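Local coordinates for protein putative glucose-6-phosphate 1-epimerase (PDB 2HTB) that probably interconverts the alpha and beta anomers of glucose 6-phosphate, acting as a hexose-6-phosphate 1-epimerase, at residues 161-166 / 301-306; 51-56 / 63-68; 94-99 / 170-175; 195-200 / 226-231; 182-187 / 233-238. All blocks are in the same frame, centred on the assembly; numbering follows the deposited sequence.

Interaction 1 (161-166 / 301-306)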
# COMPACT_ATOMS: atom_id res chain seq x y z
N THR A 161 -15.05 -3.24 -4.68
CA THR A 161 -13.95 -3.81 -3.92
C THR A 161 -12.66 -3.39 -4.63
O THR A 161 -12.68 -2.78 -5.68
CB THR A 161 -14.02 -5.31 -3.86
OG1 THR A 161 -13.67 -5.80 -5.14
CG2 THR A 161 -15.37 -5.83 -3.40
N CYS A 162 -11.52 -3.70 -4.05
CA CYS A 162 -10.28 -3.24 -4.63
C CYS A 162 -9.30 -4.35 -4.63
O CYS A 162 -9.07 -5.00 -3.61
CB CYS A 162 -9.80 -2.04 -3.87
SG CYS A 162 -8.15 -1.53 -4.33
N GLU A 163 -8.74 -4.63 -5.77
CA GLU A 163 -7.80 -5.74 -5.81
C GLU A 163 -6.49 -5.29 -6.38
O GLU A 163 -6.42 -4.59 -7.43
CB GLU A 163 -8.31 -6.88 -6.62
CG GLU A 163 -9.08 -7.90 -5.91
CD GLU A 163 -9.94 -8.71 -6.93
OE1 GLU A 163 -9.52 -8.88 -8.13
OE2 GLU A 163 -11.04 -9.18 -6.56
N ILE A 164 -5.45 -5.73 -5.69
CA ILE A 164 -4.09 -5.31 -5.93
C ILE A 164 -3.23 -6.58 -6.00
O ILE A 164 -3.27 -7.37 -5.09
CB ILE A 164 -3.59 -4.45 -4.78
CG1 ILE A 164 -4.46 -3.23 -4.61
CG2 ILE A 164 -2.19 -4.00 -5.03
CD1 ILE A 164 -4.32 -2.59 -3.23
N GLU A 165 -2.42 -6.68 -7.04
CA GLU A 165 -1.76 -7.89 -7.49
C GLU A 165 -0.45 -7.36 -8.06
O GLU A 165 -0.42 -6.51 -8.97
CB GLU A 165 -2.59 -8.51 -8.63
CG GLU A 165 -2.99 -9.96 -8.53
CD GLU A 165 -2.20 -10.96 -9.48
OE1 GLU A 165 -2.20 -10.78 -10.76
OE2 GLU A 165 -1.61 -11.93 -8.89
N LEU A 166 0.63 -7.89 -7.48
CA LEU A 166 2.04 -7.58 -7.80
C LEU A 166 2.63 -8.86 -8.38
O LEU A 166 2.38 -9.93 -7.81
CB LEU A 166 2.74 -7.33 -6.50
CG LEU A 166 3.82 -6.28 -6.30
CD1 LEU A 166 5.05 -6.91 -5.84
CD2 LEU A 166 4.10 -5.34 -7.49
N ALA A 301 -0.61 -10.37 -3.25
CA ALA A 301 -1.86 -9.74 -3.56
C ALA A 301 -2.70 -9.41 -2.32
O ALA A 301 -2.65 -10.14 -1.34
CB ALA A 301 -2.65 -10.57 -4.57
N GLN A 302 -3.48 -8.33 -2.42
CA GLN A 302 -4.33 -7.90 -1.32
C GLN A 302 -5.71 -7.46 -1.90
O GLN A 302 -5.78 -6.75 -2.94
CB GLN A 302 -3.64 -6.82 -0.51
CG GLN A 302 -4.53 -5.99 0.21
CD GLN A 302 -3.88 -4.95 1.09
OE1 GLN A 302 -2.97 -5.24 1.89
NE2 GLN A 302 -4.43 -3.75 1.04
N THR A 303 -6.77 -7.95 -1.27
CA THR A 303 -8.13 -7.61 -1.69
C THR A 303 -8.78 -6.85 -0.57
O THR A 303 -8.72 -7.34 0.56
CB THR A 303 -9.04 -8.88 -1.91
OG1 THR A 303 -8.51 -9.61 -2.99
CG2 THR A 303 -10.46 -8.44 -2.34
N ILE A 304 -9.43 -5.73 -0.87
CA ILE A 304 -10.04 -4.90 0.20
C ILE A 304 -11.51 -4.72 -0.03
O ILE A 304 -11.85 -4.38 -1.16
CB ILE A 304 -9.45 -3.45 0.21
CG1 ILE A 304 -7.92 -3.50 0.24
CG2 ILE A 304 -10.06 -2.63 1.35
CD1 ILE A 304 -7.21 -2.20 0.03
N CYS A 305 -12.33 -4.93 1.00
CA CYS A 305 -13.77 -4.60 1.07
C CYS A 305 -14.09 -3.75 2.27
O CYS A 305 -13.47 -3.90 3.30
CB CYS A 305 -14.60 -5.90 1.30
SG CYS A 305 -14.20 -7.16 0.16
N VAL A 306 -15.16 -3.00 2.18
CA VAL A 306 -15.70 -2.18 3.25
C VAL A 306 -17.19 -2.49 3.49
O VAL A 306 -17.96 -2.73 2.57
CB VAL A 306 -15.82 -0.67 2.88
CG1 VAL A 306 -15.29 0.16 3.97
CG2 VAL A 306 -15.19 -0.32 1.65
O HOH W 1 -6.08 -9.08 -5.22
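Ile164 lies opposite Gln302 and Cys162 opposite Ile304, two hydrogen-bonded pairs between antiparallel strands whose axes come within 4.8 Å. Each pair is closed by two N-H...O=C bonds, the shortest being Gln302 N to Ile164 O at 2.8 Å. Ile164 shows how a branched side chain uses this setting. Its CB sits 3.7 Å from Gln302 O. Because chi1 is -59°, CG1 leaves beside the backbone N and stays near that carbonyl, while CD1 at the tip turns along the sheet face to meet Ile304 CD1 at 4.4 Å. Beta-branched isoleucines suit a flat, buried strand face, and the small Cys162 leaves its CB near Ile304 CB. Gln302 shares this face, and its OE1 bonds Thr283 OG1, giving the buried amide a polar partner. On the other face the partly exposed Glu163 and Thr303 run side by side, with Glu163 CG 3.4 Å from Thr303 OG1. A water donates to Ile164 O at 3.3 Å and makes a weak bond with that hydroxyl. Leu62 and Trp65 of strand 61-67, with Leu178 and Phe182, pack on the isoleucine side, as expected inside the large beta-sandwich of galactose mutarotase-like enzymes.

Interaction 2 (51-56 / 63-68)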
# COMPACT_ATOMS: atom_id res chain seq x y z
N VAL A 51 -16.68 4.17 -8.18
CA VAL A 51 -15.41 4.31 -7.46
C VAL A 51 -14.72 5.61 -7.85
O VAL A 51 -14.71 6.01 -9.06
CB VAL A 51 -14.30 3.35 -7.99
CG1 VAL A 51 -13.39 2.85 -6.91
CG2 VAL A 51 -14.79 2.28 -8.97
N LYS A 52 -14.08 6.23 -6.86
CA LYS A 52 -12.96 7.19 -7.18
C LYS A 52 -11.65 6.62 -6.65
O LYS A 52 -11.58 6.27 -5.44
CB LYS A 52 -13.19 8.59 -6.61
CG LYS A 52 -14.40 9.25 -7.20
CD LYS A 52 -14.53 10.73 -6.76
CE LYS A 52 -15.98 11.20 -6.70
NZ LYS A 52 -16.47 11.36 -8.09
N ALA A 53 -10.64 6.53 -7.50
CA ALA A 53 -9.35 6.02 -7.07
C ALA A 53 -8.37 6.90 -7.78
O ALA A 53 -8.70 7.49 -8.85
CB ALA A 53 -9.13 4.53 -7.52
N SER A 54 -7.15 6.98 -7.20
CA SER A 54 -6.07 7.70 -7.82
C SER A 54 -4.73 7.00 -7.61
O SER A 54 -4.51 6.31 -6.54
CB SER A 54 -6.06 9.21 -7.40
OG SER A 54 -5.78 9.53 -6.00
N PHE A 55 -3.84 7.23 -8.60
CA PHE A 55 -2.57 6.56 -8.66
C PHE A 55 -1.48 7.52 -9.07
O PHE A 55 -1.73 8.41 -9.82
CB PHE A 55 -2.53 5.48 -9.74
CG PHE A 55 -3.57 4.41 -9.61
CD1 PHE A 55 -4.90 4.63 -10.03
CD2 PHE A 55 -3.19 3.12 -9.17
CE1 PHE A 55 -5.83 3.63 -9.91
CE2 PHE A 55 -4.10 2.08 -9.10
CZ PHE A 55 -5.43 2.34 -9.45
N ALA A 56 -0.25 7.29 -8.59
CA ALA A 56 0.94 7.93 -9.13
C ALA A 56 1.66 6.93 -10.04
O ALA A 56 1.92 5.77 -9.65
CB ALA A 56 1.83 8.35 -8.01
N LEU A 63 -2.97 5.76 -4.56
CA LEU A 63 -3.03 6.87 -3.59
C LEU A 63 -4.34 6.97 -2.92
O LEU A 63 -4.40 7.36 -1.78
CB LEU A 63 -2.82 8.21 -4.23
CG LEU A 63 -1.59 8.39 -5.09
CD1 LEU A 63 -1.62 9.65 -5.99
CD2 LEU A 63 -0.40 8.42 -4.14
N SER A 64 -5.43 6.70 -3.61
CA SER A 64 -6.71 6.67 -2.88
C SER A 64 -7.75 5.75 -3.48
O SER A 64 -7.67 5.36 -4.65
CB SER A 64 -7.28 8.07 -2.78
OG SER A 64 -7.66 8.55 -4.07
N TRP A 65 -8.76 5.44 -2.67
CA TRP A 65 -9.81 4.51 -3.05
C TRP A 65 -11.10 4.64 -2.23
O TRP A 65 -11.16 4.42 -0.99
CB TRP A 65 -9.33 3.03 -3.13
CG TRP A 65 -10.54 2.09 -3.44
CD1 TRP A 65 -11.32 2.09 -4.61
CD2 TRP A 65 -11.12 1.09 -2.57
NE1 TRP A 65 -12.29 1.11 -4.52
CE2 TRP A 65 -12.23 0.51 -3.28
CE3 TRP A 65 -10.81 0.62 -1.28
CZ2 TRP A 65 -13.05 -0.52 -2.71
CZ3 TRP A 65 -11.63 -0.44 -0.70
CH2 TRP A 65 -12.75 -0.98 -1.42
N LYS A 66 -12.16 4.97 -2.98
CA LYS A 66 -13.40 5.33 -2.35
C LYS A 66 -14.48 4.76 -3.23
O LYS A 66 -14.82 5.30 -4.25
CB LYS A 66 -13.50 6.85 -2.22
CG LYS A 66 -14.66 7.25 -1.29
CD LYS A 66 -14.87 8.80 -1.16
CE LYS A 66 -15.68 9.25 -2.36
NZ LYS A 66 -16.43 10.54 -2.17
N PRO A 67 -15.02 3.64 -2.83
CA PRO A 67 -16.15 3.07 -3.49
C PRO A 67 -17.44 3.93 -3.19
O PRO A 67 -17.62 4.47 -2.09
CB PRO A 67 -16.23 1.69 -2.88
CG PRO A 67 -15.61 1.82 -1.59
CD PRO A 67 -14.64 2.92 -1.61
N VAL A 68 -18.31 4.12 -4.15
CA VAL A 68 -19.43 5.08 -3.97
C VAL A 68 -20.30 4.78 -2.75
O VAL A 68 -20.60 3.62 -2.45
CB VAL A 68 -20.40 5.16 -5.25
CG1 VAL A 68 -21.35 3.93 -5.26
CG2 VAL A 68 -21.18 6.55 -5.29
O HOH W 2 -10.27 8.40 -3.78
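Val51 and Ala53 line up along the edge of the Trp65 ring, near its plane, with Ala53 CB 4.4 Å from Trp65 CD1; the still closer approach of Val51 is doubtful in the model. The small Ala53 fits at the edge of the wide indole, and Pro67 folds back so that its CD lies 3.8 Å above the centre of the ring. Trp65 NE1 bonds Gly159 O, so its buried N-H has a partner. At the far end Leu63 CD1 reaches Ala56 CB at 4.2 Å. Outward from these apolar groups comes a classic beta bulge: Leu63 and Ser64 both face Ser54, whose carbonyl O accepts from Leu63 N at 2.6 Å and from Ser64 N at 3.1 Å. On this side Ser54 OG donates to Ser64 OG at 2.9 Å; both hydroxyls stand between their own backbone N and carbonyl carbon (chi1 66° and 67°), which turns them toward each other across this pair. Ser64 OG donates a hydrogen bond to a water, which in turn donates to Lys52 O. Lys52 and Lys66 lie at the polar margin of this face, their NZ atoms 6.0 Å apart, and Lys52 NZ is balanced by a salt bridge to Asp47. Helix 15-21 packs on the serine face of this hairpin, strand 41-48 flanks strand 51-56, and Trp65 and Pro67 pack on strand 298-308.

Interaction 3 (94-99 / 170-175)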
# COMPACT_ATOMS: atom_id res chain seq x y z
N ILE A 94 4.11 0.15 -2.72
CA ILE A 94 4.68 -1.13 -3.14
C ILE A 94 6.18 -1.20 -2.71
O ILE A 94 7.07 -0.36 -3.13
CB ILE A 94 4.55 -1.29 -4.68
CG1 ILE A 94 3.05 -1.31 -5.10
CG2 ILE A 94 5.33 -2.51 -5.13
CD1 ILE A 94 2.85 -1.09 -6.66
N CYS A 95 6.46 -2.17 -1.85
CA CYS A 95 7.77 -2.31 -1.20
C CYS A 95 8.47 -3.47 -1.87
O CYS A 95 8.14 -4.70 -1.62
CB CYS A 95 7.61 -2.60 0.29
SG CYS A 95 6.73 -1.19 1.11
N TRP A 96 9.45 -3.11 -2.70
CA TRP A 96 10.05 -4.14 -3.53
C TRP A 96 11.33 -3.64 -4.12
O TRP A 96 11.41 -2.44 -4.48
CB TRP A 96 9.04 -4.52 -4.61
CG TRP A 96 9.35 -5.72 -5.36
CD1 TRP A 96 8.82 -7.02 -5.19
CD2 TRP A 96 10.22 -5.79 -6.47
NE1 TRP A 96 9.36 -7.87 -6.13
CE2 TRP A 96 10.24 -7.14 -6.90
CE3 TRP A 96 10.99 -4.82 -7.15
CZ2 TRP A 96 11.00 -7.54 -7.97
CZ3 TRP A 96 11.75 -5.22 -8.21
CH2 TRP A 96 11.72 -6.58 -8.63
N PRO A 97 12.34 -4.51 -4.19
CA PRO A 97 12.52 -5.95 -3.87
C PRO A 97 13.08 -6.33 -2.48
O PRO A 97 13.56 -7.42 -2.33
CB PRO A 97 13.53 -6.41 -4.90
CG PRO A 97 14.21 -5.14 -5.39
CD PRO A 97 13.59 -3.94 -4.71
N TRP A 98 13.10 -5.42 -1.51
CA TRP A 98 13.28 -5.76 -0.17
C TRP A 98 12.22 -4.96 0.61
O TRP A 98 11.72 -3.91 0.13
CB TRP A 98 14.69 -5.44 0.32
CG TRP A 98 15.05 -4.00 0.29
CD1 TRP A 98 14.88 -3.10 1.29
CD2 TRP A 98 15.71 -3.30 -0.76
NE1 TRP A 98 15.38 -1.87 0.91
CE2 TRP A 98 15.91 -1.98 -0.33
CE3 TRP A 98 16.18 -3.67 -2.03
CZ2 TRP A 98 16.51 -1.02 -1.11
CZ3 TRP A 98 16.85 -2.70 -2.82
CH2 TRP A 98 17.00 -1.39 -2.36
N PHE A 99 11.89 -5.47 1.79
CA PHE A 99 10.92 -4.91 2.72
C PHE A 99 11.71 -4.43 3.95
O PHE A 99 12.51 -5.18 4.52
CB PHE A 99 9.88 -5.97 3.12
CG PHE A 99 8.97 -5.51 4.18
CD1 PHE A 99 8.07 -4.47 3.95
CD2 PHE A 99 9.02 -6.06 5.45
CE1 PHE A 99 7.14 -4.00 5.01
CE2 PHE A 99 8.12 -5.64 6.50
CZ PHE A 99 7.17 -4.57 6.26
N GLY A 170 11.71 -12.78 -13.33
CA GLY A 170 13.18 -12.79 -13.28
C GLY A 170 13.59 -13.99 -12.46
O GLY A 170 12.77 -14.89 -12.22
N GLU A 171 14.86 -13.99 -12.07
CA GLU A 171 15.53 -15.09 -11.42
C GLU A 171 16.25 -14.50 -10.24
O GLU A 171 17.40 -14.09 -10.35
CB GLU A 171 16.56 -15.68 -12.35
CG GLU A 171 16.10 -15.91 -13.93
CD GLU A 171 15.67 -17.40 -14.22
OE1 GLU A 171 16.12 -18.28 -13.38
OE2 GLU A 171 14.89 -17.68 -15.23
N PHE A 172 15.55 -14.40 -9.10
CA PHE A 172 16.10 -13.77 -7.94
C PHE A 172 15.24 -14.02 -6.71
O PHE A 172 14.04 -14.37 -6.81
CB PHE A 172 16.08 -12.26 -8.15
CG PHE A 172 14.84 -11.74 -8.80
CD1 PHE A 172 13.62 -11.84 -8.17
CD2 PHE A 172 14.91 -11.15 -10.04
CE1 PHE A 172 12.47 -11.33 -8.79
CE2 PHE A 172 13.76 -10.65 -10.71
CZ PHE A 172 12.56 -10.71 -10.11
N ALA A 173 15.85 -13.76 -5.56
CA ALA A 173 15.10 -13.59 -4.32
C ALA A 173 14.71 -12.10 -3.95
O ALA A 173 15.56 -11.18 -4.06
CB ALA A 173 15.85 -14.20 -3.17
N THR A 174 13.46 -11.93 -3.45
CA THR A 174 13.02 -10.64 -2.97
C THR A 174 12.41 -10.77 -1.63
O THR A 174 12.14 -11.85 -1.15
CB THR A 174 11.95 -9.96 -3.90
OG1 THR A 174 10.72 -10.72 -3.91
CG2 THR A 174 12.51 -9.85 -5.25
N THR A 175 12.13 -9.62 -1.02
CA THR A 175 11.34 -9.58 0.16
C THR A 175 10.49 -8.40 -0.13
O THR A 175 10.98 -7.46 -0.72
CB THR A 175 12.29 -9.47 1.33
OG1 THR A 175 12.06 -10.56 2.22
CG2 THR A 175 12.23 -8.23 1.97
O HOH W 3 8.56 -10.35 -5.50
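Trp96 and Pro97, in the loop that follows strand 94-95, pack on Phe172 and Thr174 of strand 172-183, a largely apolar contact pinned by one backbone bond. Thr175 N donates to Pro97 O at 2.9 Å, fairly straight at 164°, although it approaches 55° out of the carbonyl plane. The peptide before Pro97 is cis, and the proline ring folds onto its neighbour, with CB 3.6 Å above the centre of the Trp96 indole. Thr174 fills the next place: with chi1 at 65° its methyl CG2 lies beside the backbone N and meets Pro97 CB at 3.6 Å. Its OG1 meets, at 2.7 Å, a water that accepts from Trp96 NE1 at 2.7 Å in the indole plane. Phe172 crosses the Trp96 side chain at about a right angle, Phe172 CZ at the indole edge, 4.1 Å from Trp96 CZ2. Phe150 and Trp146 add to this aromatic cluster. Phe99 of this loop packs on Glu282, inferred to be catalytic. Threonine suits the spot because it offers a methyl to the rings and a hydroxyl to the water. The chemistry implies a contact held by apolar packing, one backbone bond and a water that partners the buried indole N-H.

Interaction 4 (195-200 / 226-231)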
# COMPACT_ATOMS: atom_id res chain seq x y z
N LEU A 195 -5.43 -11.64 13.27
CA LEU A 195 -3.97 -11.66 13.22
C LEU A 195 -3.32 -12.95 13.71
O LEU A 195 -2.13 -13.17 13.53
CB LEU A 195 -3.39 -10.40 13.91
CG LEU A 195 -3.90 -9.15 13.21
CD1 LEU A 195 -3.58 -7.90 13.97
CD2 LEU A 195 -3.41 -9.11 11.71
N GLY A 196 -4.10 -13.87 14.25
CA GLY A 196 -3.52 -15.15 14.62
C GLY A 196 -2.92 -15.10 16.00
O GLY A 196 -3.51 -14.52 16.91
N ASP A 197 -1.74 -15.70 16.16
CA ASP A 197 -1.13 -15.90 17.47
C ASP A 197 0.25 -15.26 17.55
O ASP A 197 0.36 -14.13 18.10
CB ASP A 197 -1.15 -17.35 17.92
CG ASP A 197 -0.71 -18.33 16.84
OD1 ASP A 197 0.16 -18.04 16.00
OD2 ASP A 197 -1.27 -19.44 16.85
N ARG A 198 1.27 -15.93 16.99
CA ARG A 198 2.65 -15.48 17.14
C ARG A 198 2.91 -14.19 16.35
O ARG A 198 2.39 -14.06 15.26
CB ARG A 198 3.67 -16.58 16.74
CG ARG A 198 3.81 -17.76 17.76
CD ARG A 198 4.34 -19.05 17.07
NE ARG A 198 5.69 -19.54 17.46
CZ ARG A 198 6.51 -19.14 18.49
NH1 ARG A 198 6.19 -18.10 19.34
NH2 ARG A 198 7.71 -19.81 18.65
N PHE A 199 3.66 -13.25 16.91
CA PHE A 199 4.20 -12.14 16.16
C PHE A 199 5.64 -11.70 16.59
O PHE A 199 6.14 -11.98 17.71
CB PHE A 199 3.26 -10.93 16.31
CG PHE A 199 3.11 -10.45 17.74
CD1 PHE A 199 3.89 -9.42 18.22
CD2 PHE A 199 2.21 -11.05 18.60
CE1 PHE A 199 3.80 -8.96 19.59
CE2 PHE A 199 2.05 -10.59 19.94
CZ PHE A 199 2.86 -9.55 20.45
N ILE A 200 6.29 -10.98 15.69
CA ILE A 200 7.61 -10.41 16.00
C ILE A 200 7.38 -8.94 16.27
O ILE A 200 6.67 -8.24 15.53
CB ILE A 200 8.61 -10.59 14.81
CG1 ILE A 200 8.97 -12.07 14.60
CG2 ILE A 200 9.87 -9.84 15.10
CD1 ILE A 200 9.47 -12.33 13.20
N TYR A 226 3.05 -10.43 11.90
CA TYR A 226 2.34 -11.62 12.35
C TYR A 226 2.69 -12.93 11.55
O TYR A 226 2.66 -12.90 10.36
CB TYR A 226 0.82 -11.31 12.44
CG TYR A 226 0.54 -10.10 13.30
CD1 TYR A 226 0.54 -8.82 12.76
CD2 TYR A 226 0.26 -10.24 14.68
CE1 TYR A 226 0.28 -7.70 13.56
CE2 TYR A 226 0.01 -9.11 15.49
CZ TYR A 226 0.02 -7.83 14.91
OH TYR A 226 -0.23 -6.68 15.70
N LEU A 227 3.03 -14.02 12.22
CA LEU A 227 3.56 -15.27 11.56
C LEU A 227 2.50 -16.28 11.11
O LEU A 227 2.71 -17.15 10.27
CB LEU A 227 4.51 -16.01 12.49
CG LEU A 227 5.58 -15.16 13.13
CD1 LEU A 227 6.60 -16.07 13.77
CD2 LEU A 227 6.18 -14.36 12.00
N ASN A 228 1.34 -16.07 11.71
CA ASN A 228 0.22 -16.96 11.62
C ASN A 228 -1.11 -16.26 11.47
O ASN A 228 -2.07 -16.62 12.12
CB ASN A 228 0.19 -17.72 12.89
CG ASN A 228 0.28 -19.16 12.65
OD1 ASN A 228 -0.65 -19.75 12.02
ND2 ASN A 228 1.43 -19.78 13.11
N PRO A 229 -1.15 -15.23 10.63
CA PRO A 229 -2.44 -14.58 10.52
C PRO A 229 -3.43 -15.42 9.65
O PRO A 229 -3.03 -16.20 8.78
CB PRO A 229 -2.10 -13.31 9.72
CG PRO A 229 -1.00 -13.86 8.73
CD PRO A 229 -0.13 -14.68 9.69
N GLU A 230 -4.70 -15.18 9.88
CA GLU A 230 -5.71 -15.62 8.94
C GLU A 230 -5.52 -14.96 7.58
O GLU A 230 -4.86 -13.92 7.45
CB GLU A 230 -7.11 -15.27 9.49
CG GLU A 230 -7.42 -15.89 10.86
CD GLU A 230 -8.86 -15.55 11.29
OE1 GLU A 230 -9.60 -14.83 10.55
OE2 GLU A 230 -9.24 -15.99 12.39
N ALA A 231 -6.14 -15.54 6.56
CA ALA A 231 -6.15 -14.93 5.23
C ALA A 231 -6.75 -13.53 5.29
O ALA A 231 -6.41 -12.64 4.49
CB ALA A 231 -6.97 -15.82 4.25
O HOH W 4 -0.00 -14.60 13.98
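Leu195 lies over one face of the Tyr226 ring in a CH-pi contact, its CB 3.9 Å from the ring centroid. The leucine continues along the ring until CD1 meets Tyr226 CZ at 3.7 Å. Beside it, Phe199 and Tyr226 point the same way with ring planes 47° apart, and Phe199 CB touches Tyr226 CD2 at 3.5 Å. A smaller apolar contact joins Ile200 CD1 to Leu227 CD2. Direct hydrogen bonding across the segments is one backbone link, Leu227 N to Arg198 O at 3.1 Å. A water supplies the rest, donating to Leu195 O and Arg198 O and accepting from Asn228 N, with a weak bond from Asp197 N. Asp197 OD1 takes Arg198 N on its anti lone pair. Glycine suits position Gly196 because its positive phi of 86° and the approach of its CA to Asn228 O, 3.2 Å, leave no space for a CB. This is the end of an antiparallel strand pair: beyond the Phe199-Tyr226 bridge, strands 198-201 and 222-226 diverge into loops bridged by a bound water.

Interaction 5 (182-187 / 233-238)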
# COMPACT_ATOMS: atom_id res chain seq x y z
N PHE A 182 -4.75 2.39 5.82
CA PHE A 182 -6.21 2.47 5.86
C PHE A 182 -6.72 3.62 6.69
O PHE A 182 -6.26 3.81 7.81
CB PHE A 182 -6.81 1.14 6.36
CG PHE A 182 -6.58 0.03 5.40
CD1 PHE A 182 -5.47 -0.83 5.56
CD2 PHE A 182 -7.45 -0.16 4.32
CE1 PHE A 182 -5.27 -1.90 4.68
CE2 PHE A 182 -7.25 -1.21 3.39
CZ PHE A 182 -6.12 -2.07 3.55
N ASN A 183 -7.72 4.32 6.14
CA ASN A 183 -8.37 5.48 6.72
C ASN A 183 -9.25 5.00 7.80
O ASN A 183 -10.06 4.09 7.63
CB ASN A 183 -9.22 6.21 5.71
CG ASN A 183 -9.72 7.55 6.21
OD1 ASN A 183 -9.03 8.23 6.93
ND2 ASN A 183 -10.90 7.97 5.77
N VAL A 184 -9.12 5.65 8.93
CA VAL A 184 -9.75 5.19 10.11
C VAL A 184 -10.16 6.45 10.90
O VAL A 184 -9.51 7.52 10.81
CB VAL A 184 -8.75 4.24 10.74
CG1 VAL A 184 -8.32 4.64 12.13
CG2 VAL A 184 -9.20 2.81 10.57
N GLY A 185 -11.29 6.37 11.61
CA GLY A 185 -11.76 7.56 12.31
C GLY A 185 -10.93 8.05 13.51
O GLY A 185 -10.86 9.24 13.78
N ASP A 186 -10.29 7.13 14.24
CA ASP A 186 -9.52 7.51 15.40
C ASP A 186 -8.79 6.29 15.85
O ASP A 186 -9.42 5.37 16.31
CB ASP A 186 -10.42 8.03 16.56
CG ASP A 186 -9.64 8.16 17.89
OD1 ASP A 186 -8.36 8.15 17.87
OD2 ASP A 186 -10.29 8.24 18.95
N ILE A 187 -7.46 6.30 15.76
CA ILE A 187 -6.68 5.10 15.97
C ILE A 187 -7.01 4.57 17.33
O ILE A 187 -6.85 3.40 17.60
CB ILE A 187 -5.19 5.37 15.83
CG1 ILE A 187 -4.39 4.06 15.91
CG2 ILE A 187 -4.68 6.32 16.93
CD1 ILE A 187 -4.58 3.06 14.77
N SER A 233 -7.70 -10.10 7.31
CA SER A 233 -7.56 -9.29 8.50
C SER A 233 -8.74 -8.35 8.47
O SER A 233 -9.19 -7.97 7.37
CB SER A 233 -6.25 -8.50 8.45
OG SER A 233 -5.16 -9.37 8.29
N VAL A 234 -9.27 -8.00 9.64
CA VAL A 234 -10.46 -7.13 9.69
C VAL A 234 -10.22 -5.90 10.54
O VAL A 234 -9.88 -5.96 11.69
CB VAL A 234 -11.72 -7.94 10.20
CG1 VAL A 234 -13.00 -7.16 10.06
CG2 VAL A 234 -11.92 -9.28 9.39
N ILE A 235 -10.33 -4.74 9.95
CA ILE A 235 -10.22 -3.53 10.72
C ILE A 235 -11.60 -3.15 11.29
O ILE A 235 -12.59 -2.90 10.54
CB ILE A 235 -9.68 -2.42 9.87
CG1 ILE A 235 -8.27 -2.72 9.39
CG2 ILE A 235 -9.84 -1.06 10.57
CD1 ILE A 235 -7.99 -1.93 8.06
N HIS A 236 -11.69 -3.15 12.61
CA HIS A 236 -12.91 -2.64 13.24
C HIS A 236 -12.72 -1.22 13.64
O HIS A 236 -11.79 -0.92 14.41
CB HIS A 236 -13.25 -3.43 14.43
CG HIS A 236 -13.21 -4.89 14.15
ND1 HIS A 236 -14.35 -5.65 14.01
CD2 HIS A 236 -12.16 -5.75 14.01
CE1 HIS A 236 -14.01 -6.91 13.79
NE2 HIS A 236 -12.69 -7.00 13.82
N ASP A 237 -13.58 -0.36 13.09
CA ASP A 237 -13.52 1.07 13.33
C ASP A 237 -14.86 1.67 13.91
O ASP A 237 -15.89 1.87 13.19
CB ASP A 237 -13.07 1.73 12.04
CG ASP A 237 -13.07 3.23 12.12
OD1 ASP A 237 -13.49 3.76 13.20
OD2 ASP A 237 -12.62 3.86 11.10
N ALA A 238 -14.82 1.91 15.22
CA ALA A 238 -15.92 2.45 16.00
C ALA A 238 -16.17 3.98 15.83
O ALA A 238 -17.22 4.49 16.24
CB ALA A 238 -15.76 2.08 17.56
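Asp237 and Ile235 reach toward 182-187: chi1 of 176° sets the Asp237 carboxylate beside its own carbonyl carbon, and chi1 of -63° with an extended chain directs Ile235 CD1 toward Phe182. That methyl touches Phe182 at CG, 3.6 Å, the two side chains crossing at a slant. Val184 CG2 meets Ile235 CG2 at 3.9 Å and also lies 3.6 Å from Asp237 OD2. The polar anchor is the N of Gly185, whose CA carries no side chain toward the carboxylate; it donates to Asp237 OD2 at 2.9 Å from the syn side, 27° out of the carboxylate plane. Asp237 OD1 accepts from Thr239 N and Leu240 N, so both oxygens of the buried carboxylate are held by backbone N-H groups, probably favouring its charged form. Aspartate suits a strand end, since its short side chain can tie the chain that follows, here in an Asx turn. Phe182 and Ile235, packed also on Ile244 and Val281, belong to the hydrophobic filling between the facing sheets of a beta-sandwich.

How the interactions relate
Interactions 1 and 2 meet through Trp65, whose CZ3 lies 3.4 Å from Ile304 CG2, and their centres are 12 Å apart. Interaction 1 also touches interaction 5 where Ile304 CD1 meets Phe182 CE2 at 3.5 Å, and interaction 3 through Leu166 CD1 and Trp96 CD1 at 3.8 Å. Strand 172-183 serves interactions 3 and 5 at its two ends, with the inferred active-site His179 between. Interaction 3 comes nearest the site: the Phe99 side chain is about 3 Å from that of Glu282, the other inferred catalytic residue, against about 6 Å for Gln302 of interaction 1. Interaction 4 borders interaction 5 through Leu195 and Ser233.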